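Local coordinates for NTD biosynthesis operon protein NtdA (Bacillus subtilis subsp. subtilis, PDB 4K2M) that catalyses the reversible, pyridoxal phosphate-dependent transfer of an amino group from glutamate to 3-dehydro-glucose 6-phosphate, giving kanosamine 6-phosphate for antibiotic biosynthesis, at residues Gly337-Pro342 against His435-Glu440; Asp364-Leu369 against Gln411-Pro416; Phe373-Asp378 against Gln426-Glu431. One frame throughout, in Å; residues are numbered along the deposited sequence. Where two conformers were deposited one is given.

All three contacts belong to the C-terminal part of the aminotransferase fold, where helices 362-373 and 423-441 pack beside the two-stranded sheet 353-356/412-415. Contacts 1 and 3 share helix 423-441 and have centres about 13 Å apart; F373 of contact 3 lies against H435 and V436 of contact 1. The centre of contact 2 is about 10 Å from that of contact 1 and about 9 Å from that of contact 3. Probable backbone hydrogen bonds (V375 N to L369 O, H414 N to D378 O) join contacts 2 and 3, and E440 of contact 1 packs on I365 and K368 of contact 2. In contact 2 the side chain of M366 is about 12 Å from that of the substrate-binding Y381.

Contact 1. Residues Gly337-Pro342 against His435-Glu440; sequences GYIELP and HVIKQE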
loop_
_atom_site.group_PDB
_atom_site.type_symbol
_atom_site.label_atom_id
_atom_site.label_comp_id
_atom_site.label_asym_id
_atom_site.label_seq_id
_atom_site.Cartn_x
_atom_site.Cartn_y
_atom_site.Cartn_z
ATOM N N GLY A 337 -37.861 12.902 23.070
ATOM C CA GLY A 337 -37.420 13.840 22.056
ATOM C C GLY A 337 -36.075 14.497 22.314
ATOM O O GLY A 337 -35.754 15.506 21.689
ATOM N N TYR A 338 -35.274 13.938 23.219
ATOM C CA TYR A 338 -33.973 14.545 23.517
ATOM C C TYR A 338 -32.882 14.132 22.522
ATOM O O TYR A 338 -31.968 14.899 22.247
ATOM C CB TYR A 338 -33.517 14.230 24.943
ATOM C CG TYR A 338 -34.537 14.577 26.011
ATOM C CD1 TYR A 338 -34.631 13.826 27.177
ATOM C CD2 TYR A 338 -35.391 15.664 25.859
ATOM C CE1 TYR A 338 -35.558 14.138 28.157
ATOM C CE2 TYR A 338 -36.323 15.983 26.829
ATOM C CZ TYR A 338 -36.400 15.219 27.976
ATOM O OH TYR A 338 -37.325 15.539 28.943
ATOM N N ILE A 339 -32.968 12.912 22.000
ATOM C CA ILE A 339 -31.998 12.448 21.010
ATOM C C ILE A 339 -32.706 11.693 19.900
ATOM O O ILE A 339 -33.884 11.347 20.028
ATOM C CB ILE A 339 -30.935 11.511 21.633
ATOM C CG1 ILE A 339 -31.577 10.205 22.107
ATOM C CG2 ILE A 339 -30.180 12.206 22.766
ATOM C CD1 ILE A 339 -30.558 9.152 22.584
ATOM N N GLU A 340 -31.998 11.440 18.800
ATOM C CA GLU A 340 -32.473 10.468 17.820
ATOM C C GLU A 340 -31.566 9.247 17.887
ATOM O O GLU A 340 -30.354 9.386 17.949
ATOM C CB GLU A 340 -32.426 11.032 16.405
ATOM C CG GLU A 340 -33.491 12.072 16.083
ATOM C CD GLU A 340 -33.393 12.552 14.634
ATOM O OE1 GLU A 340 -33.363 11.691 13.724
ATOM O OE2 GLU A 340 -33.324 13.782 14.410
ATOM N N LEU A 341 -32.156 8.058 17.883
ATOM C CA LEU A 341 -31.379 6.823 17.852
ATOM C C LEU A 341 -31.490 6.225 16.459
ATOM O O LEU A 341 -32.508 6.399 15.784
ATOM C CB LEU A 341 -31.946 5.815 18.864
ATOM C CG LEU A 341 -31.678 6.121 20.336
ATOM C CD1 LEU A 341 -32.638 5.343 21.248
ATOM C CD2 LEU A 341 -30.214 5.807 20.707
ATOM N N PRO A 342 -30.467 5.469 16.036
ATOM C CA PRO A 342 -30.652 4.794 14.748
ATOM C C PRO A 342 -31.703 3.695 14.847
ATOM O O PRO A 342 -32.019 3.226 15.941
ATOM C CB PRO A 342 -29.272 4.195 14.454
ATOM C CG PRO A 342 -28.655 3.981 15.828
ATOM C CD PRO A 342 -29.207 5.094 16.709
ATOM N N HIS A 435 -27.378 11.104 32.363
ATOM C CA HIS A 435 -27.070 12.172 33.307
ATOM C C HIS A 435 -26.781 13.504 32.607
ATOM O O HIS A 435 -27.321 14.539 32.987
ATOM C CB HIS A 435 -25.888 11.789 34.198
ATOM C CG HIS A 435 -25.671 12.729 35.338
ATOM N ND1 HIS A 435 -25.055 13.950 35.185
ATOM C CD2 HIS A 435 -26.004 12.633 36.648
ATOM C CE1 HIS A 435 -25.012 14.567 36.353
ATOM N NE2 HIS A 435 -25.578 13.788 37.257
ATOM N N VAL A 436 -25.917 13.476 31.596
ATOM C CA VAL A 436 -25.539 14.700 30.880
ATOM C C VAL A 436 -26.714 15.349 30.138
ATOM O O VAL A 436 -26.897 16.567 30.198
ATOM C CB VAL A 436 -24.372 14.460 29.908
ATOM C CG1 VAL A 436 -24.129 15.700 29.040
ATOM C CG2 VAL A 436 -23.114 14.103 30.683
ATOM N N ILE A 437 -27.510 14.544 29.443
ATOM C CA ILE A 437 -28.613 15.094 28.653
ATOM C C ILE A 437 -29.680 15.742 29.537
ATOM O O ILE A 437 -30.251 16.775 29.183
ATOM C CB ILE A 437 -29.218 14.048 27.695
ATOM C CG1 ILE A 437 -28.771 14.347 26.266
ATOM C CG2 ILE A 437 -30.750 14.048 27.756
ATOM C CD1 ILE A 437 -28.076 13.203 25.594
ATOM N N LYS A 438 -29.930 15.157 30.701
ATOM C CA LYS A 438 -30.905 15.737 31.612
ATOM C C LYS A 438 -30.354 17.011 32.251
ATOM O O LYS A 438 -31.106 17.863 32.720
ATOM C CB LYS A 438 -31.378 14.696 32.627
ATOM C CG LYS A 438 -31.962 13.482 31.906
ATOM C CD LYS A 438 -32.855 12.599 32.751
ATOM C CE LYS A 438 -33.554 11.594 31.838
ATOM N NZ LYS A 438 -34.719 10.912 32.470
ATOM N N GLN A 439 -29.033 17.147 32.226
ATOM C CA GLN A 439 -28.375 18.387 32.616
ATOM C C GLN A 439 -28.530 19.438 31.505
ATOM O O GLN A 439 -28.614 20.635 31.781
ATOM C CB GLN A 439 -26.894 18.124 32.883
ATOM C CG GLN A 439 -26.396 18.526 34.256
ATOM C CD GLN A 439 -24.882 18.416 34.374
ATOM O OE1 GLN A 439 -24.241 17.663 33.637
ATOM N NE2 GLN A 439 -24.303 19.178 35.296
ATOM N N GLU A 440 -28.564 18.982 30.252
ATOM C CA GLU A 440 -28.670 19.878 29.091
ATOM C C GLU A 440 -30.048 20.514 28.961
ATOM O O GLU A 440 -30.179 21.681 28.580
ATOM C CB GLU A 440 -28.363 19.134 27.783
ATOM C CG GLU A 440 -26.891 18.836 27.539
ATOM C CD GLU A 440 -26.004 20.050 27.752
ATOM O OE1 GLU A 440 -26.407 21.174 27.374
ATOM O OE2 GLU A 440 -24.903 19.873 28.309
#
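I437 reaches from the C-terminal helix over the side chains of Y338 and I339, its two methyl-bearing branches each taking one of these residues. The contact joins helix 423-441 to the loop that leads from helix 331-335 into strand 353-356, in the C-terminal part of the aminotransferase fold. That loop starts with a Schellman motif: G337, with positive phi, is the C-prime residue, and the backbone N of Y338 returns to the O of L333, the N of G337 to the O of Q334. The reversal ends helix 331-335 and is followed at once by the two residues that meet I437.

CG2 of I437 serves the tyrosine. It rests 3.9 Å from CD1 of Y338 and equally near CB of the same residue, so it fits against the root of the side chain and the near part of the ring; the methyl comes to the ring obliquely, while the phenol oxygen lies farther along. The ring extends past I437 in the direction of K438, whose amine forms a salt bridge with E332.

The other branch of I437 turns to I339, and the two isoleucines cross nearly at right angles. I437 adopts an unusual conformation, with chi1 -105° and chi2 124° both well off staggered values, which is probably somewhat strained. No hydrogen bond spans the two segments, so the contact is wholly apolar. L333 of helix 331-335 touches Y338, I339 and I437 alike, adding a third hydrophobic side to the cluster, and I339 also packs on V357 just beyond strand 353-356. I339 places CG1 between its backbone N and carbonyl carbon (chi1 66°), which leaves CG2 to meet the helix: this methyl lies 3.7 Å from CD1 of I437.

Contact 2. Residues Asp364-Leu369 against Gln411-Pro416; sequences DIMTKL and QVLHLP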
loop_
_atom_site.group_PDB
_atom_site.type_symbol
_atom_site.label_atom_id
_atom_site.label_comp_id
_atom_site.label_asym_id
_atom_site.label_seq_id
_atom_site.Cartn_x
_atom_site.Cartn_y
_atom_site.Cartn_z
ATOM N N ASP A 364 -21.122 20.708 24.361
ATOM C CA ASP A 364 -21.204 20.590 25.819
ATOM C C ASP A 364 -21.458 19.153 26.268
ATOM O O ASP A 364 -20.927 18.714 27.290
ATOM C CB ASP A 364 -22.297 21.487 26.391
ATOM C CG ASP A 364 -22.087 21.779 27.870
ATOM O OD1 ASP A 364 -20.949 22.131 28.263
ATOM O OD2 ASP A 364 -23.051 21.650 28.645
ATOM N N ILE A 365 -22.285 18.426 25.523
ATOM C CA ILE A 365 -22.526 17.007 25.828
ATOM C C ILE A 365 -21.225 16.226 25.769
ATOM O O ILE A 365 -20.930 15.436 26.670
ATOM C CB ILE A 365 -23.550 16.381 24.864
ATOM C CG1 ILE A 365 -24.954 16.909 25.151
ATOM C CG2 ILE A 365 -23.552 14.858 24.974
ATOM C CD1 ILE A 365 -25.907 16.799 23.960
ATOM N N MET A 366 -20.436 16.458 24.721
ATOM C CA MET A 366 -19.169 15.754 24.563
ATOM C C MET A 366 -18.185 16.091 25.662
ATOM O O MET A 366 -17.495 15.207 26.188
ATOM C CB MET A 366 -18.554 16.060 23.193
ATOM C CG MET A 366 -19.410 15.589 22.048
ATOM S SD MET A 366 -18.632 15.955 20.459
ATOM C CE MET A 366 -17.253 14.802 20.439
ATOM N N THR A 367 -18.124 17.371 26.014
ATOM C CA THR A 367 -17.224 17.826 27.061
ATOM C C THR A 367 -17.601 17.249 28.424
ATOM O O THR A 367 -16.727 16.784 29.164
ATOM C CB THR A 367 -17.200 19.371 27.145
ATOM O OG1 THR A 367 -16.671 19.892 25.921
ATOM C CG2 THR A 367 -16.313 19.833 28.297
ATOM N N LYS A 368 -18.885 17.280 28.752
ATOM C CA LYS A 368 -19.342 16.794 30.045
ATOM C C LYS A 368 -19.180 15.284 30.164
ATOM O O LYS A 368 -18.782 14.785 31.219
ATOM C CB LYS A 368 -20.794 17.177 30.298
ATOM C CG LYS A 368 -20.984 18.650 30.670
ATOM C CD LYS A 368 -22.460 18.996 30.803
ATOM C CE LYS A 368 -22.645 20.322 31.525
ATOM N NZ LYS A 368 -21.824 21.396 30.902
ATOM N N LEU A 369 -19.484 14.558 29.089
ATOM C CA LEU A 369 -19.267 13.104 29.106
ATOM C C LEU A 369 -17.817 12.779 29.426
ATOM O O LEU A 369 -17.525 11.907 30.237
ATOM C CB LEU A 369 -19.684 12.467 27.770
ATOM C CG LEU A 369 -21.172 12.195 27.573
ATOM C CD1 LEU A 369 -21.432 11.747 26.127
ATOM C CD2 LEU A 369 -21.686 11.121 28.545
ATOM N N GLN A 411 -25.433 17.604 14.281
ATOM C CA GLN A 411 -26.154 16.910 15.348
ATOM C C GLN A 411 -25.546 15.571 15.720
ATOM O O GLN A 411 -25.754 15.074 16.828
ATOM C CB GLN A 411 -27.607 16.670 14.930
ATOM C CG GLN A 411 -28.457 17.921 14.864
ATOM C CD GLN A 411 -29.900 17.579 14.630
ATOM O OE1 GLN A 411 -30.317 17.357 13.497
ATOM N NE2 GLN A 411 -30.667 17.477 15.712
ATOM N N VAL A 412 -24.815 14.975 14.788
ATOM C CA VAL A 412 -24.433 13.568 14.939
ATOM C C VAL A 412 -23.382 13.404 16.019
ATOM O O VAL A 412 -22.476 14.236 16.178
ATOM C CB VAL A 412 -23.943 12.948 13.593
ATOM C CG1 VAL A 412 -22.630 13.589 13.148
ATOM C CG2 VAL A 412 -23.799 11.416 13.712
ATOM N N LEU A 413 -23.514 12.320 16.778
ATOM C CA LEU A 413 -22.559 11.993 17.822
ATOM C C LEU A 413 -22.365 10.485 17.809
ATOM O O LEU A 413 -23.338 9.731 17.867
ATOM C CB LEU A 413 -23.099 12.426 19.192
ATOM C CG LEU A 413 -22.110 12.246 20.337
ATOM C CD1 LEU A 413 -20.840 13.014 20.007
ATOM C CD2 LEU A 413 -22.693 12.740 21.643
ATOM N N HIS A 414 -21.115 10.046 17.726
ATOM C CA HIS A 414 -20.834 8.618 17.710
ATOM C C HIS A 414 -20.450 8.115 19.091
ATOM O O HIS A 414 -19.602 8.723 19.769
ATOM C CB HIS A 414 -19.738 8.312 16.678
ATOM C CG HIS A 414 -20.191 8.531 15.271
ATOM N ND1 HIS A 414 -19.806 9.621 14.518
ATOM C CD2 HIS A 414 -21.050 7.819 14.501
ATOM C CE1 HIS A 414 -20.392 9.556 13.332
ATOM N NE2 HIS A 414 -21.151 8.475 13.297
ATOM N N LEU A 415 -21.066 6.996 19.481
ATOM C CA LEU A 415 -20.820 6.365 20.770
ATOM C C LEU A 415 -19.873 5.190 20.564
ATOM O O LEU A 415 -19.902 4.572 19.500
ATOM C CB LEU A 415 -22.138 5.854 21.342
ATOM C CG LEU A 415 -23.247 6.891 21.457
ATOM C CD1 LEU A 415 -24.399 6.235 22.210
ATOM C CD2 LEU A 415 -22.750 8.131 22.191
ATOM N N PRO A 416 -19.052 4.857 21.575
ATOM C CA PRO A 416 -18.113 3.739 21.410
ATOM C C PRO A 416 -18.817 2.445 20.997
ATOM O O PRO A 416 -19.848 2.093 21.585
ATOM C CB PRO A 416 -17.518 3.574 22.815
ATOM C CG PRO A 416 -17.577 4.963 23.389
ATOM C CD PRO A 416 -18.874 5.540 22.875
#
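L413 projects from strand 412-415 toward helix 362-373, and its two methyls divide between successive helical residues. CD1 goes to M366, at 3.6 Å from CG and 3.7 Å from SD, while CD2 meets CG2 of I365 at 4.0 Å. The leucine has CG opposite its own N (chi1 -174°), which carries the forked end off the strand toward the helix, against I365 and M366.

M366 passes alongside L413 in the opposite direction. Its chain is straight through chi2 and then bends at the sulfur (chi3 71°); the bend keeps the CE methyl near L413 CD1, at 4.0 Å, so that CG, SD and CE all border one leucine methyl. I365 crosses obliquely and offers its CG2 branch. On the helix, K368 NZ bonds to D364 OD2 at 2.6 Å, a salt bridge between residues one helical turn apart, with NZ on the syn side of the carboxylate and 20° out of its plane.

The contact is helix-on-sheet packing. Strand 412-415 pairs antiparallel with strand 353-356, and L413 touches I355 there; T377 packs on M366 and L413 together, while helix 423-441 lies against I365 and K368.

Contact 3. Residues Phe373-Asp378 against Gln426-Glu431; sequences FGVQTD and QDRVME. With EDO (1,2-ethanediol), chain E.
R428 stretches from helix 423-441 to the end of helix 362-373, where its guanidinium meets the backbone carbonyl of F373 edge-on. NE donates to F373 O at 2.8 Å with an N-H...O angle of 164°, reaching a lone pair in the carbonyl plane; the oxygen lies only 8° out of the guanidinium plane. NH2 adds a weak second bond to the same oxygen at 3.4 Å, so one acceptor faces two donors of one edge. The arginine gets there by running extended from CG to NE, with CG opposite its backbone N.

The aromatic ring of F373 stands steeply to the guanidinium, the planes 76° apart, and NH2 comes up at the ring's edge, 3.8 Å from CD1. This is not a cation-pi stack. The ring also packs edge-to-face with H435, farther along helix 423-441.

V375 turns inward beside this polar bond. The side chains of V375 and V429 cross nearly at right angles, with V375 CG1 3.9 Å from V429 CG2, and CG2 of V375 lies near the backbone O and CG of R428. At the far end, D378 OD2 accepts a 2.7 Å hydrogen bond from O2 of a 1,2-ethanediol molecule, probably from the crystallisation liquor, which is also hydrogen-bonded to N285 of the second subunit.

G374, with positive phi, is where the chain leaves helix 362-373; R428 thus binds a carbonyl at a helix C-terminus, joining two helices of the aminotransferase fold's C-terminal part.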
loop_
_atom_site.group_PDB
_atom_site.type_symbol
_atom_site.label_atom_id
_atom_site.label_comp_id
_atom_site.label_asym_id
_atom_site.label_seq_id
_atom_site.Cartn_x
_atom_site.Cartn_y
_atom_site.Cartn_z
ATOM N N PHE A 373 -17.374 12.001 33.351
ATOM C CA PHE A 373 -17.453 10.544 33.418
ATOM C C PHE A 373 -16.371 9.776 32.679
ATOM O O PHE A 373 -16.369 8.543 32.699
ATOM C CB PHE A 373 -18.840 10.073 32.971
ATOM C CG PHE A 373 -19.954 10.727 33.719
ATOM C CD1 PHE A 373 -20.101 10.524 35.087
ATOM C CD2 PHE A 373 -20.841 11.564 33.070
ATOM C CE1 PHE A 373 -21.130 11.142 35.787
ATOM C CE2 PHE A 373 -21.874 12.178 33.760
ATOM C CZ PHE A 373 -22.019 11.961 35.124
ATOM N N GLY A 374 -15.443 10.492 32.055
ATOM C CA GLY A 374 -14.338 9.850 31.361
ATOM C C GLY A 374 -14.804 9.110 30.112
ATOM O O GLY A 374 -14.086 8.249 29.583
ATOM N N VAL A 375 -15.993 9.458 29.632
ATOM C CA VAL A 375 -16.554 8.817 28.435
ATOM C C VAL A 375 -16.194 9.595 27.174
ATOM O O VAL A 375 -16.620 10.737 27.004
ATOM C CB VAL A 375 -18.086 8.698 28.545
ATOM C CG1 VAL A 375 -18.694 8.211 27.227
ATOM C CG2 VAL A 375 -18.451 7.737 29.674
ATOM N N GLN A 376 -15.423 8.968 26.285
ATOM C CA GLN A 376 -15.000 9.617 25.041
ATOM C C GLN A 376 -15.952 9.285 23.896
ATOM O O GLN A 376 -16.315 8.125 23.679
ATOM C CB GLN A 376 -13.560 9.199 24.696
ATOM C CG GLN A 376 -13.073 9.667 23.327
ATOM C CD GLN A 376 -11.608 9.317 23.045
ATOM O OE1 GLN A 376 -11.163 8.178 23.245
ATOM N NE2 GLN A 376 -10.854 10.306 22.568
ATOM N N THR A 377 -16.386 10.322 23.199
ATOM C CA THR A 377 -17.238 10.174 22.024
ATOM C C THR A 377 -16.500 10.850 20.874
ATOM O O THR A 377 -15.419 11.421 21.065
ATOM C CB THR A 377 -18.625 10.812 22.229
ATOM O OG1 THR A 377 -18.466 12.174 22.655
ATOM C CG2 THR A 377 -19.428 10.036 23.287
ATOM N N ASP A 378 -17.064 10.790 19.679
ATOM C CA ASP A 378 -16.389 11.378 18.531
ATOM C C ASP A 378 -17.408 11.738 17.471
ATOM O O ASP A 378 -18.581 11.358 17.558
ATOM C CB ASP A 378 -15.367 10.397 17.955
ATOM C CG ASP A 378 -14.183 11.090 17.313
ATOM O OD1 ASP A 378 -14.286 12.296 17.004
ATOM O OD2 ASP A 378 -13.154 10.417 17.106
ATOM N N GLN A 426 -20.126 -0.014 28.224
ATOM C CA GLN A 426 -21.319 0.497 27.567
ATOM C C GLN A 426 -22.324 1.026 28.600
ATOM O O GLN A 426 -22.945 2.070 28.371
ATOM C CB GLN A 426 -21.967 -0.558 26.668
ATOM C CG GLN A 426 -23.089 0.014 25.823
ATOM C CD GLN A 426 -23.774 -1.038 24.986
ATOM O OE1 GLN A 426 -24.086 -2.119 25.472
ATOM N NE2 GLN A 426 -24.001 -0.731 23.714
ATOM N N ASP A 427 -22.461 0.327 29.730
ATOM C CA ASP A 427 -23.297 0.818 30.837
ATOM C C ASP A 427 -22.913 2.240 31.226
ATOM O O ASP A 427 -23.781 3.097 31.426
ATOM C CB ASP A 427 -23.169 -0.079 32.088
ATOM C CG ASP A 427 -23.770 -1.461 31.897
ATOM O OD1 ASP A 427 -24.575 -1.648 30.955
ATOM O OD2 ASP A 427 -23.441 -2.356 32.717
ATOM N N ARG A 428 -21.615 2.498 31.346
ATOM C CA ARG A 428 -21.168 3.817 31.762
ATOM C C ARG A 428 -21.447 4.882 30.709
ATOM O O ARG A 428 -21.840 6.010 31.037
ATOM C CB ARG A 428 -19.680 3.812 32.133
ATOM C CG ARG A 428 -19.232 5.156 32.728
ATOM C CD ARG A 428 -17.894 5.079 33.433
ATOM N NE ARG A 428 -17.533 6.350 34.068
ATOM C CZ ARG A 428 -17.876 6.694 35.308
ATOM N NH1 ARG A 428 -18.593 5.866 36.057
ATOM N NH2 ARG A 428 -17.499 7.866 35.801
ATOM N N VAL A 429 -21.265 4.525 29.436
ATOM C CA VAL A 429 -21.601 5.439 28.348
ATOM C C VAL A 429 -23.058 5.854 28.449
ATOM O O VAL A 429 -23.398 7.035 28.338
ATOM C CB VAL A 429 -21.369 4.792 26.969
ATOM C CG1 VAL A 429 -21.890 5.724 25.850
ATOM C CG2 VAL A 429 -19.897 4.498 26.769
ATOM N N MET A 430 -23.918 4.868 28.663
ATOM C CA MET A 430 -25.351 5.103 28.649
ATOM C C MET A 430 -25.824 5.877 29.871
ATOM O O MET A 430 -26.634 6.791 29.752
ATOM C CB MET A 430 -26.096 3.777 28.512
ATOM C CG MET A 430 -25.900 3.168 27.129
ATOM S SD MET A 430 -26.875 1.699 26.844
ATOM C CE MET A 430 -26.250 0.610 28.122
ATOM N N GLU A 431 -25.310 5.516 31.040
ATOM C CA GLU A 431 -25.672 6.234 32.255
ATOM C C GLU A 431 -25.171 7.673 32.196
ATOM O O GLU A 431 -25.875 8.597 32.598
ATOM C CB GLU A 431 -25.133 5.505 33.482
ATOM C CG GLU A 431 -25.701 4.101 33.619
ATOM C CD GLU A 431 -25.238 3.404 34.874
ATOM O OE1 GLU A 431 -24.786 2.239 34.775
ATOM O OE2 GLU A 431 -25.336 4.019 35.959
HETATM C C1 EDO E . -12.777 10.516 12.799
HETATM O O1 EDO E . -11.412 10.372 12.384
HETATM C C2 EDO E . -12.880 11.663 13.805
HETATM O O2 EDO E . -11.943 11.407 14.855
#